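Local coordinates for hypothetical protein Cgl1923 (Corynebacterium glutamicum ATCC 13032, PDB 2P90) that is of unknown function but belongs to the PAC2 family, which suggests a relationship to proteasome assembly chaperones, at residues 8-12 with 57-62; 25-31 with 132-138; 71-75 with 86-90; 151-155 with 165-170; 208-212 with 237-241. All coordinates share one frame; numbering follows the deposited sequence.

Overall arrangement
Contacts 1, 2 and 4 lie along one eight-stranded mixed sheet. Contact 1 joins strand 9-11, outermost within this chain, to strand 54-61, contact 2 pairs the inner strands 27-33 and 134-143, and contact 4 packs a loop on the other outermost strand, 153-157. The centres of contacts 1 and 4 are 33 Å apart, with contact 2 about 17 and 18 Å from them. Along the chain contacts 1 and 2 interleave, contact 3 is nested within the loop that contact 2 closes, and contacts 4 and 5 follow. Contact 3 touches contact 1 through N90 and S60 and borders a second subunit; contact 5, between helices, touches contact 4 through T151.

Contact 1 of 5, residues 8-12 with 57-62; sequences MYELE and LIASFN
Y9 and F61, a non-hydrogen-bonded pair, have their rings turned against each other by their first torsions: Y9 CG is set between its own backbone N and carbonyl carbon (chi1 61°), whereas F61 CG lies opposite its carbonyl carbon (chi1 -72°). The F61 torsions set its ring under Y9 CB, which the backbone places 3.9 Å from the ring centroid, over the face, in a CH-pi contact. Y9 chi1 directs the tyrosine ring, which meets F61 obliquely, CD1 3.9 Å from F61 CE1. On the same face, L11 CD2 settles 3.9 Å from A59 CB.

The backbones pair antiparallel. E10 and S60 form the hydrogen-bonded pair, E10 N to S60 O at 2.8 Å and S60 N to E10 O at 3.0 Å; L11-A59 is a second non-hydrogen-bonded pair. Further bonds follow outward: N62 N to M8 O at 3.0 Å and E12 N to I58 O at 2.7 Å. I58 O also accepts from a water that bridges to E12 O.

I58 and A59 both face L93, forming a classic beta bulge in strand 54-61. Strand 9-11 is the sheet's outermost strand within the chain, strand 92-97 lies beyond strand 54-61, and helix 116-129 covers the Y9-F61 face, where F119 meets F61 edge-to-face.

Contact 2 of 5, residues 25-31 with 132-138; sequences GPTLIVA and VENTICL
V30 and C137 pair across two parallel strands, and the V30 side chain reads out the packing atom by atom. Its CB sits 3.7 Å from C137 SG. CG1, placed opposite the backbone N (chi1 169°), stays beside the same sulfur at 3.9 Å. CG2 also remains near that sulfur and reaches back along the neighbouring strand to T135 CG2, 3.9 Å away. One valine therefore touches two residues, T135 and C137, on its face of the sheet. L28 continues this row: its side chain runs alongside T135, pointing the same way, and its CB lies 3.8 Å from V132 CG1.

On the other face the I29 and L138 side chains cross obliquely, I29 CG2 4.0 Å from L138 CD1, skipping a residue relative to the bridge partner I136.

A regular ladder carries these side chains. L28 gives its N-H to N134 O and receives I136 N on its O at 2.8 Å; V30 does the same with I136 O and L138 N. The strand axes diverge by only 17°, consistent with this unbroken alternation. E133 N to P26 O, 2.9 Å, extends the pairing into the preceding loops. A water donates to both V30 O and L138 O, so V30 O has two partners.

Strand 103-108 borders strand 27-33 on its other edge. Helix 179-189 covers the V30-C137 face, and helices 41-52 and 211-225 cover the I29-L138 face: a parallel sheet interior with helices on both sides, as in layered alpha/beta folds.

Contact 3 of 5, residues 71-75 with 86-90; sequences SRRPV and MDELN
P74 and L89 carry the apolar part of this contact. The proline ring and the leucine side chain cross at about a right angle, P74 CG lying 4.0 Å from L89 CG. L89 CD1 continues to the aliphatic root of R72, 3.9 Å from R72 CB, while the arginine's NE forms a salt bridge with D113. The extended M86 chain brings its CE to 4.3 Å from P74 CB. Meeting M86, D87 and L89 together, P74 has the largest buried area here.

Among contacts to oxygen, one backbone hydrogen bond crosses: D87 N to V75 O, 2.8 Å and nearly straight at 170°. M86 CA adds a CA-H...O contact to the same V75 O at 3.4 Å, and P74 CB packs against D87 O at 3.2 Å.

At the subunit interface, P74 packs on W116 of the second subunit and M86 on M182 of that subunit, while R73 forms a salt bridge with its E111.

Within 86-90, D87 OD1 accepts L89 N at 2.9 Å from above the carboxylate plane, an Asx turn. The V75-D87 bond continues the pairing just beyond strands 76-78 and 83-86, and the Asx turn shapes the chain as it leaves this beta-hairpin.

Contact 4 of 5, residues 151-155 with 165-170; sequences TVVTA and DQVSLD
A155 and T154, on strand 153-157, and Q166, in the loop that returns past it, are among the residues with most surface buried by this contact. The Q166 side chain is laid along the strand: its CB lies 3.4 Å from V153 O, and its bent chain (chi2 -128°) carries OE1 to 3.5 Å from A155 CB. Within the loop, S168 OG donates to Q166 OE1 at 2.8 Å, approaching from well above the carbonyl plane.

T154 meets the loop with carbon atoms. Its OG1 lies between the backbone N and the carbonyl carbon (chi1 52°) and bonds to H200 of strand 194-202, while the CG2 branch presses on S168 CA at 3.3 Å. T154 CB and S168 CB are similarly close, 3.5 Å apart. Beside them S168 CB covers A155 N at the same separation, and S168 forms the centre of an inverse gamma turn. Toward the N-terminal end of 151-155, the V152 and V167 side chains cross at about a right angle, V152 CG1 3.8 Å from V167 CB.

The backbones are linked by gentler means. V153 O receives a CA-H...O contact from Q166 CA at 3.1 Å, and a water accepts from V153 N and, weakly, from V167 N. A155 O bonds to N81 of the third subunit.

With no clear direct hydrogen bond across the segments, the loop is held to this outermost strand of the chain's sheet mainly by van der Waals packing, supplemented by the CA-H...O contact and a water bridge with one weak leg, rather than by acting as a further paired strand.

Contact 5 of 5, residues 208-212 with 237-241; sequences SPYPA and DAEKV
P211 packs closely against helix 232-250, and it has the largest buried area of the contact. Its ring meets both D237 and V241. The surer half is D237, whose CB lies 3.8 Å from P211 CG, the two side chains crossing at about a right angle. V241 CG1 also approaches P211 CD, but the same methyl clashes with D237 O, so its position, and the unusual chi1 of 30°, are doubtful. That caution extends to V241 CG2, which the same torsion places, and to its 4.0 Å approach to Y210 CD1. A212 completes the close patch, its CB 4.2 Å from A238 CB.

The contact brings the start of helix 211-225 against helix 232-250 without any hydrogen bond across the segments, and at A212 and A238 two small side chains meet methyl to methyl. Proline suits its position at the helix start, since the first turn of a helix does not require its missing N-H.

Packing thins toward P209. This exposed proline is only slightly covered by 237-241, and its O comes no closer than 4.3 Å to V241 CG2, itself uncertain. On the inner side the Y210 ring is buried, packing also on V201, P202, V205 and H147.

Contact 1 of 5, residues 8-12 with 57-62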
# COMPACT_ATOMS: atom_id res chain seq x y z
N MET B 8 17.65 1.55 12.03
CA MET B 8 16.23 1.21 12.35
C MET B 8 15.65 2.07 13.50
O MET B 8 14.48 2.38 13.49
CB MET B 8 16.04 -0.32 12.54
CG MET B 8 14.78 -0.93 11.82
SD MET B 8 14.62 -0.87 10.00
CE MET B 8 16.09 -0.23 9.24
N TYR B 9 16.47 2.46 14.47
CA TYR B 9 16.02 3.28 15.59
C TYR B 9 17.18 4.11 16.14
O TYR B 9 18.33 3.85 15.83
CB TYR B 9 15.46 2.40 16.73
CG TYR B 9 16.48 1.44 17.31
CD1 TYR B 9 16.60 0.15 16.79
CD2 TYR B 9 17.35 1.83 18.34
CE1 TYR B 9 17.56 -0.73 17.27
CE2 TYR B 9 18.32 0.94 18.85
CZ TYR B 9 18.40 -0.33 18.31
OH TYR B 9 19.31 -1.24 18.78
N GLU B 10 16.84 5.07 16.99
CA GLU B 10 17.78 5.90 17.69
C GLU B 10 17.56 5.71 19.21
O GLU B 10 16.44 5.74 19.69
CB GLU B 10 17.53 7.37 17.30
CG GLU B 10 18.74 8.29 17.43
CD GLU B 10 19.96 7.72 16.70
OE1 GLU B 10 19.90 7.61 15.44
OE2 GLU B 10 20.98 7.38 17.37
N LEU B 11 18.63 5.49 19.96
CA LEU B 11 18.49 5.46 21.42
C LEU B 11 18.38 6.85 21.97
O LEU B 11 19.08 7.77 21.57
CB LEU B 11 19.60 4.68 22.10
CG LEU B 11 19.49 3.16 21.99
CD1 LEU B 11 20.79 2.49 22.41
CD2 LEU B 11 18.33 2.61 22.77
N GLU B 12 17.46 7.02 22.90
CA GLU B 12 17.29 8.31 23.51
C GLU B 12 18.51 8.68 24.41
O GLU B 12 19.12 7.82 25.08
CB GLU B 12 15.97 8.31 24.27
CG GLU B 12 15.52 9.65 24.75
CD GLU B 12 14.84 10.51 23.65
OE1 GLU B 12 14.79 10.11 22.44
OE2 GLU B 12 14.37 11.60 24.06
N LEU B 57 10.78 7.68 27.40
CA LEU B 57 11.21 7.19 26.06
C LEU B 57 12.65 6.61 26.06
O LEU B 57 13.59 7.27 26.50
CB LEU B 57 11.10 8.31 25.03
CG LEU B 57 11.32 7.93 23.55
CD1 LEU B 57 10.33 6.86 23.11
CD2 LEU B 57 11.18 9.16 22.68
N ILE B 58 12.80 5.38 25.58
CA ILE B 58 14.10 4.73 25.48
C ILE B 58 14.69 4.79 24.05
O ILE B 58 15.87 5.12 23.86
CB ILE B 58 14.00 3.25 25.88
CG1 ILE B 58 13.73 3.12 27.38
CG2 ILE B 58 15.23 2.46 25.42
CD1 ILE B 58 13.50 1.72 27.79
N ALA B 59 13.86 4.42 23.06
CA ALA B 59 14.28 4.37 21.66
C ALA B 59 13.13 4.78 20.76
O ALA B 59 11.96 4.51 21.07
CB ALA B 59 14.73 2.98 21.30
N SER B 60 13.46 5.47 19.67
CA SER B 60 12.50 5.82 18.65
C SER B 60 12.90 5.20 17.34
O SER B 60 14.01 5.36 16.87
CB SER B 60 12.43 7.33 18.45
OG SER B 60 11.68 7.93 19.48
N PHE B 61 11.96 4.49 16.75
CA PHE B 61 12.16 3.98 15.41
C PHE B 61 12.00 5.07 14.34
O PHE B 61 11.24 6.06 14.51
CB PHE B 61 11.25 2.78 15.20
CG PHE B 61 11.69 1.55 15.96
CD1 PHE B 61 12.38 0.53 15.31
CD2 PHE B 61 11.45 1.43 17.34
CE1 PHE B 61 12.81 -0.63 16.02
CE2 PHE B 61 11.88 0.29 18.06
CZ PHE B 61 12.56 -0.75 17.38
N ASN B 62 12.77 4.89 13.27
CA ASN B 62 12.73 5.77 12.11
C ASN B 62 11.62 5.38 11.17
O ASN B 62 11.69 4.35 10.49
CB ASN B 62 14.08 5.75 11.35
CG ASN B 62 14.12 6.77 10.18
OD1 ASN B 62 13.16 7.51 9.92
ND2 ASN B 62 15.24 6.81 9.51
O HOH W 1 18.00 5.51 25.51

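Contact 2 of 5, residues 25-31 with 132-138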
# COMPACT_ATOMS: atom_id res chain seq x y z
N GLY B 25 14.87 -9.27 35.10
CA GLY B 25 14.63 -8.45 33.91
C GLY B 25 13.17 -8.11 33.68
O GLY B 25 12.28 -8.90 34.00
N PRO B 26 12.91 -6.93 33.07
CA PRO B 26 11.52 -6.55 32.76
C PRO B 26 10.89 -7.44 31.67
O PRO B 26 11.57 -8.16 30.94
CB PRO B 26 11.66 -5.11 32.29
CG PRO B 26 13.04 -5.07 31.68
CD PRO B 26 13.87 -5.91 32.60
N THR B 27 9.57 -7.42 31.61
CA THR B 27 8.91 -7.98 30.46
C THR B 27 8.60 -6.84 29.45
O THR B 27 8.40 -5.66 29.82
CB THR B 27 7.69 -8.92 30.82
OG1 THR B 27 6.51 -8.58 30.06
CG2 THR B 27 7.40 -8.87 32.27
N LEU B 28 8.62 -7.21 28.17
CA LEU B 28 8.28 -6.27 27.12
C LEU B 28 6.86 -6.55 26.64
O LEU B 28 6.51 -7.68 26.35
CB LEU B 28 9.27 -6.36 25.97
CG LEU B 28 8.97 -5.54 24.68
CD1 LEU B 28 9.06 -4.05 24.90
CD2 LEU B 28 9.90 -5.98 23.57
N ILE B 29 6.08 -5.48 26.54
CA ILE B 29 4.76 -5.48 25.92
C ILE B 29 4.83 -4.88 24.52
O ILE B 29 5.36 -3.78 24.34
CB ILE B 29 3.76 -4.69 26.80
CG1 ILE B 29 3.81 -5.30 28.21
CG2 ILE B 29 2.35 -4.68 26.19
CD1 ILE B 29 3.21 -4.41 29.22
N VAL B 30 4.34 -5.62 23.54
CA VAL B 30 4.35 -5.18 22.19
C VAL B 30 2.88 -4.91 21.81
O VAL B 30 2.05 -5.83 21.74
CB VAL B 30 5.04 -6.23 21.26
CG1 VAL B 30 4.82 -5.90 19.79
CG2 VAL B 30 6.54 -6.35 21.56
N ALA B 31 2.58 -3.62 21.60
CA ALA B 31 1.25 -3.14 21.20
C ALA B 31 1.32 -2.37 19.86
O ALA B 31 1.41 -1.13 19.87
CB ALA B 31 0.69 -2.23 22.29
N VAL B 132 15.53 -8.08 28.88
CA VAL B 132 14.10 -8.46 28.94
C VAL B 132 14.05 -9.96 29.12
O VAL B 132 14.83 -10.69 28.49
CB VAL B 132 13.36 -8.03 27.61
CG1 VAL B 132 11.97 -8.67 27.45
CG2 VAL B 132 13.27 -6.55 27.55
N GLU B 133 13.12 -10.43 29.94
CA GLU B 133 13.00 -11.86 30.23
C GLU B 133 11.79 -12.54 29.61
O GLU B 133 11.74 -13.75 29.53
CB GLU B 133 13.11 -12.13 31.75
CG GLU B 133 11.78 -12.14 32.52
CD GLU B 133 11.05 -13.51 32.47
OE1 GLU B 133 9.78 -13.48 32.47
OE2 GLU B 133 11.73 -14.59 32.41
N ASN B 134 10.81 -11.76 29.14
CA ASN B 134 9.63 -12.31 28.46
C ASN B 134 8.97 -11.24 27.58
O ASN B 134 8.88 -10.06 27.95
CB ASN B 134 8.59 -12.88 29.46
CG ASN B 134 7.41 -13.58 28.78
OD1 ASN B 134 6.27 -13.38 29.17
ND2 ASN B 134 7.67 -14.39 27.78
N THR B 135 8.47 -11.66 26.44
CA THR B 135 7.82 -10.71 25.53
C THR B 135 6.37 -11.12 25.27
O THR B 135 6.09 -12.26 24.96
CB THR B 135 8.60 -10.54 24.17
OG1 THR B 135 9.92 -10.05 24.45
CG2 THR B 135 7.86 -9.57 23.23
N ILE B 136 5.49 -10.13 25.38
CA ILE B 136 4.09 -10.31 25.15
C ILE B 136 3.54 -9.36 24.08
O ILE B 136 3.51 -8.16 24.29
CB ILE B 136 3.24 -10.07 26.44
CG1 ILE B 136 3.80 -10.89 27.62
CG2 ILE B 136 1.74 -10.37 26.11
CD1 ILE B 136 2.94 -10.79 28.92
N CYS B 137 3.07 -9.95 22.98
CA CYS B 137 2.43 -9.24 21.89
C CYS B 137 0.91 -9.26 21.98
O CYS B 137 0.32 -10.28 22.29
CB CYS B 137 2.85 -9.86 20.57
SG CYS B 137 4.64 -9.77 20.27
N LEU B 138 0.28 -8.12 21.71
CA LEU B 138 -1.16 -7.99 21.88
C LEU B 138 -1.89 -7.96 20.55
O LEU B 138 -1.42 -7.33 19.60
CB LEU B 138 -1.46 -6.73 22.66
CG LEU B 138 -0.71 -6.53 23.98
CD1 LEU B 138 -1.25 -5.27 24.67
CD2 LEU B 138 -0.78 -7.78 24.91
O HOH W 2 1.08 -5.95 18.84

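Contact 3 of 5, residues 71-75 with 86-90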
# COMPACT_ATOMS: atom_id res chain seq x y z
N SER B 71 -0.22 5.18 2.75
CA SER B 71 -1.20 4.31 3.47
C SER B 71 -1.64 4.86 4.83
O SER B 71 -2.79 4.71 5.17
CB SER B 71 -0.72 2.88 3.67
OG SER B 71 0.09 2.46 2.61
N ARG B 72 -0.73 5.44 5.62
CA ARG B 72 -1.10 5.89 6.98
C ARG B 72 -1.64 7.30 7.07
O ARG B 72 -2.58 7.53 7.82
CB ARG B 72 0.08 5.79 7.92
CG ARG B 72 0.81 4.50 7.87
CD ARG B 72 -0.06 3.24 8.22
NE ARG B 72 0.91 2.23 8.59
CZ ARG B 72 0.91 1.49 9.68
NH1 ARG B 72 -0.05 1.50 10.57
NH2 ARG B 72 1.91 0.68 9.81
N ARG B 73 -1.02 8.24 6.33
CA ARG B 73 -1.43 9.65 6.33
C ARG B 73 -1.68 10.16 7.77
O ARG B 73 -2.83 10.43 8.14
CB ARG B 73 -2.66 9.83 5.45
CG ARG B 73 -2.42 9.51 3.96
CD ARG B 73 -3.34 10.36 3.12
NE ARG B 73 -3.21 10.20 1.68
CZ ARG B 73 -2.28 10.81 0.93
NH1 ARG B 73 -1.34 11.60 1.46
NH2 ARG B 73 -2.28 10.60 -0.37
N PRO B 74 -0.61 10.29 8.56
CA PRO B 74 -0.66 10.81 9.93
C PRO B 74 -1.43 12.15 9.97
O PRO B 74 -1.08 13.08 9.26
CB PRO B 74 0.82 11.09 10.26
CG PRO B 74 1.59 10.23 9.36
CD PRO B 74 0.78 10.04 8.12
N VAL B 75 -2.40 12.24 10.87
CA VAL B 75 -3.38 13.32 10.86
C VAL B 75 -2.75 14.69 11.17
O VAL B 75 -1.82 14.78 11.99
CB VAL B 75 -4.56 12.96 11.81
CG1 VAL B 75 -5.60 14.10 11.93
CG2 VAL B 75 -5.25 11.75 11.25
N MET B 86 0.90 17.87 13.45
CA MET B 86 0.90 16.65 12.65
C MET B 86 1.26 15.52 13.59
O MET B 86 2.28 15.59 14.25
CB MET B 86 1.94 16.71 11.51
CG MET B 86 1.87 15.53 10.49
SD MET B 86 2.62 15.89 8.83
CE MET B 86 2.26 14.39 7.99
N ASP B 87 0.41 14.50 13.63
CA ASP B 87 0.66 13.26 14.37
C ASP B 87 2.03 12.66 13.97
O ASP B 87 2.25 12.31 12.80
CB ASP B 87 -0.47 12.29 14.05
CG ASP B 87 -0.33 10.92 14.72
OD1 ASP B 87 0.62 10.65 15.49
OD2 ASP B 87 -1.22 10.09 14.47
N GLU B 88 2.94 12.56 14.94
CA GLU B 88 4.29 12.04 14.68
C GLU B 88 4.34 10.54 14.40
O GLU B 88 5.33 10.06 13.85
CB GLU B 88 5.22 12.37 15.85
CG GLU B 88 5.93 13.70 15.72
CD GLU B 88 6.94 13.94 16.83
OE1 GLU B 88 7.66 12.97 17.22
OE2 GLU B 88 7.02 15.11 17.31
N LEU B 89 3.29 9.82 14.77
CA LEU B 89 3.19 8.37 14.59
C LEU B 89 4.40 7.66 15.19
O LEU B 89 4.97 6.78 14.57
CB LEU B 89 3.02 7.96 13.11
CG LEU B 89 1.70 7.67 12.41
CD1 LEU B 89 1.89 6.61 11.31
CD2 LEU B 89 0.55 7.23 13.28
N ASN B 90 4.79 8.07 16.39
CA ASN B 90 5.97 7.51 17.06
C ASN B 90 5.79 6.04 17.36
O ASN B 90 4.81 5.64 17.96
CB ASN B 90 6.33 8.28 18.34
CG ASN B 90 7.54 7.65 19.09
OD1 ASN B 90 8.72 7.75 18.65
ND2 ASN B 90 7.25 7.02 20.23

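Contact 4 of 5, residues 151-155 with 165-170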
# COMPACT_ATOMS: atom_id res chain seq x y z
N THR B 151 -15.26 -11.22 28.40
CA THR B 151 -14.26 -11.17 27.32
C THR B 151 -13.12 -12.18 27.51
O THR B 151 -12.41 -12.19 28.52
CB THR B 151 -13.70 -9.74 27.11
OG1 THR B 151 -14.77 -8.87 26.69
CG2 THR B 151 -12.65 -9.72 26.02
N VAL B 152 -12.96 -13.04 26.52
CA VAL B 152 -11.95 -14.07 26.56
C VAL B 152 -10.62 -13.63 25.90
O VAL B 152 -10.62 -12.82 24.96
CB VAL B 152 -12.48 -15.34 25.90
CG1 VAL B 152 -11.34 -16.30 25.56
CG2 VAL B 152 -13.52 -15.99 26.82
N VAL B 153 -9.52 -14.16 26.43
CA VAL B 153 -8.19 -14.01 25.86
C VAL B 153 -7.58 -15.40 25.64
O VAL B 153 -7.55 -16.25 26.54
CB VAL B 153 -7.29 -13.15 26.78
CG1 VAL B 153 -5.78 -13.34 26.45
CG2 VAL B 153 -7.63 -11.70 26.63
N THR B 154 -7.10 -15.65 24.43
CA THR B 154 -6.36 -16.87 24.15
C THR B 154 -4.86 -16.56 23.99
O THR B 154 -4.50 -15.43 23.71
CB THR B 154 -6.91 -17.63 22.93
OG1 THR B 154 -7.01 -16.75 21.84
CG2 THR B 154 -8.30 -18.16 23.22
N ALA B 155 -4.01 -17.55 24.21
CA ALA B 155 -2.57 -17.34 24.17
C ALA B 155 -1.84 -18.36 23.31
O ALA B 155 -2.32 -19.51 23.14
CB ALA B 155 -1.97 -17.28 25.59
N ASP B 165 -5.98 -17.28 33.52
CA ASP B 165 -7.25 -17.31 32.81
C ASP B 165 -7.09 -17.04 31.31
O ASP B 165 -6.75 -15.93 30.89
CB ASP B 165 -8.25 -16.33 33.43
CG ASP B 165 -9.59 -16.35 32.72
OD1 ASP B 165 -10.07 -17.46 32.38
OD2 ASP B 165 -10.16 -15.26 32.51
N GLN B 166 -7.36 -18.08 30.52
CA GLN B 166 -7.16 -18.03 29.08
C GLN B 166 -7.81 -19.27 28.48
O GLN B 166 -7.26 -20.37 28.56
CB GLN B 166 -5.67 -17.97 28.76
CG GLN B 166 -5.20 -18.88 27.65
CD GLN B 166 -4.01 -19.75 28.05
OE1 GLN B 166 -3.18 -20.08 27.21
NE2 GLN B 166 -3.92 -20.11 29.33
N VAL B 167 -8.99 -19.06 27.89
CA VAL B 167 -9.84 -20.12 27.34
C VAL B 167 -9.32 -20.60 25.97
O VAL B 167 -10.08 -20.82 25.02
CB VAL B 167 -11.36 -19.66 27.36
CG1 VAL B 167 -12.24 -20.49 26.43
CG2 VAL B 167 -11.94 -19.70 28.81
N SER B 168 -7.99 -20.78 25.90
CA SER B 168 -7.24 -20.97 24.64
C SER B 168 -7.16 -22.41 24.13
O SER B 168 -6.06 -22.92 23.85
CB SER B 168 -5.83 -20.43 24.80
OG SER B 168 -5.08 -21.28 25.62
N LEU B 169 -8.32 -23.06 24.01
CA LEU B 169 -8.41 -24.40 23.45
C LEU B 169 -8.21 -24.26 21.94
O LEU B 169 -9.13 -23.85 21.20
CB LEU B 169 -9.77 -25.05 23.80
CG LEU B 169 -10.00 -26.57 23.92
CD1 LEU B 169 -8.86 -27.33 24.62
CD2 LEU B 169 -11.35 -26.85 24.64
N ASP B 170 -7.00 -24.59 21.49
CA ASP B 170 -6.57 -24.29 20.15
C ASP B 170 -6.20 -25.53 19.32
O ASP B 170 -6.02 -26.63 19.85
CB ASP B 170 -5.41 -23.27 20.19
CG ASP B 170 -5.86 -21.79 19.98
OD1 ASP B 170 -6.96 -21.38 20.42
OD2 ASP B 170 -5.05 -21.03 19.38
O HOH W 3 -10.16 -15.99 28.73

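Contact 5 of 5, residues 208-212 with 237-241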
# COMPACT_ATOMS: atom_id res chain seq x y z
N SER B 208 -16.05 -0.24 16.52
CA SER B 208 -16.11 0.85 17.52
C SER B 208 -15.33 0.43 18.75
O SER B 208 -15.14 -0.76 18.96
CB SER B 208 -17.56 1.12 17.95
OG SER B 208 -18.38 1.37 16.82
N PRO B 209 -14.84 1.40 19.54
CA PRO B 209 -14.16 1.05 20.80
C PRO B 209 -14.97 0.07 21.67
O PRO B 209 -16.15 0.28 21.94
CB PRO B 209 -14.00 2.42 21.48
CG PRO B 209 -13.86 3.37 20.32
CD PRO B 209 -14.85 2.86 19.31
N TYR B 210 -14.32 -1.02 22.06
CA TYR B 210 -14.91 -2.00 22.98
C TYR B 210 -13.98 -2.14 24.21
O TYR B 210 -13.15 -3.04 24.28
CB TYR B 210 -15.16 -3.34 22.26
CG TYR B 210 -16.08 -4.25 23.02
CD1 TYR B 210 -17.45 -4.00 23.11
CD2 TYR B 210 -15.57 -5.37 23.67
CE1 TYR B 210 -18.29 -4.86 23.82
CE2 TYR B 210 -16.37 -6.22 24.37
CZ TYR B 210 -17.73 -5.96 24.46
OH TYR B 210 -18.51 -6.84 25.16
N PRO B 211 -14.10 -1.20 25.16
CA PRO B 211 -13.21 -1.16 26.35
C PRO B 211 -13.11 -2.40 27.21
O PRO B 211 -12.09 -2.58 27.87
CB PRO B 211 -13.75 0.02 27.17
CG PRO B 211 -14.47 0.89 26.18
CD PRO B 211 -15.03 -0.04 25.13
N ALA B 212 -14.12 -3.26 27.23
CA ALA B 212 -14.01 -4.51 28.01
C ALA B 212 -12.79 -5.36 27.52
O ALA B 212 -12.14 -6.07 28.30
CB ALA B 212 -15.32 -5.32 27.95
N ASP B 237 -15.91 2.90 31.50
CA ASP B 237 -16.09 2.90 30.04
C ASP B 237 -16.80 1.67 29.48
O ASP B 237 -17.59 1.80 28.54
CB ASP B 237 -14.74 3.01 29.32
CG ASP B 237 -14.08 4.38 29.45
OD1 ASP B 237 -14.65 5.30 30.09
OD2 ASP B 237 -12.96 4.53 28.91
N ALA B 238 -16.48 0.50 30.03
CA ALA B 238 -17.00 -0.79 29.58
C ALA B 238 -18.47 -0.90 29.93
O ALA B 238 -19.27 -1.34 29.11
CB ALA B 238 -16.24 -1.92 30.21
N GLU B 239 -18.81 -0.47 31.14
CA GLU B 239 -20.19 -0.50 31.62
C GLU B 239 -21.05 0.44 30.80
O GLU B 239 -22.23 0.17 30.57
CB GLU B 239 -20.24 -0.11 33.09
CG GLU B 239 -19.56 -1.11 34.02
CD GLU B 239 -19.25 -0.57 35.44
OE1 GLU B 239 -19.45 0.66 35.71
OE2 GLU B 239 -18.79 -1.38 36.28
N LYS B 240 -20.45 1.53 30.33
CA LYS B 240 -21.16 2.53 29.54
C LYS B 240 -21.41 2.03 28.12
O LYS B 240 -22.52 2.21 27.60
CB LYS B 240 -20.43 3.88 29.58
CG LYS B 240 -20.93 4.94 28.64
CD LYS B 240 -21.91 5.91 29.31
CE LYS B 240 -22.04 7.23 28.50
NZ LYS B 240 -20.78 8.08 28.48
N VAL B 241 -20.42 1.36 27.51
CA VAL B 241 -20.65 0.70 26.20
C VAL B 241 -21.61 -0.52 26.28
O VAL B 241 -22.42 -0.73 25.38
CB VAL B 241 -19.33 0.43 25.35
CG1 VAL B 241 -18.17 0.21 26.23
CG2 VAL B 241 -19.49 -0.78 24.41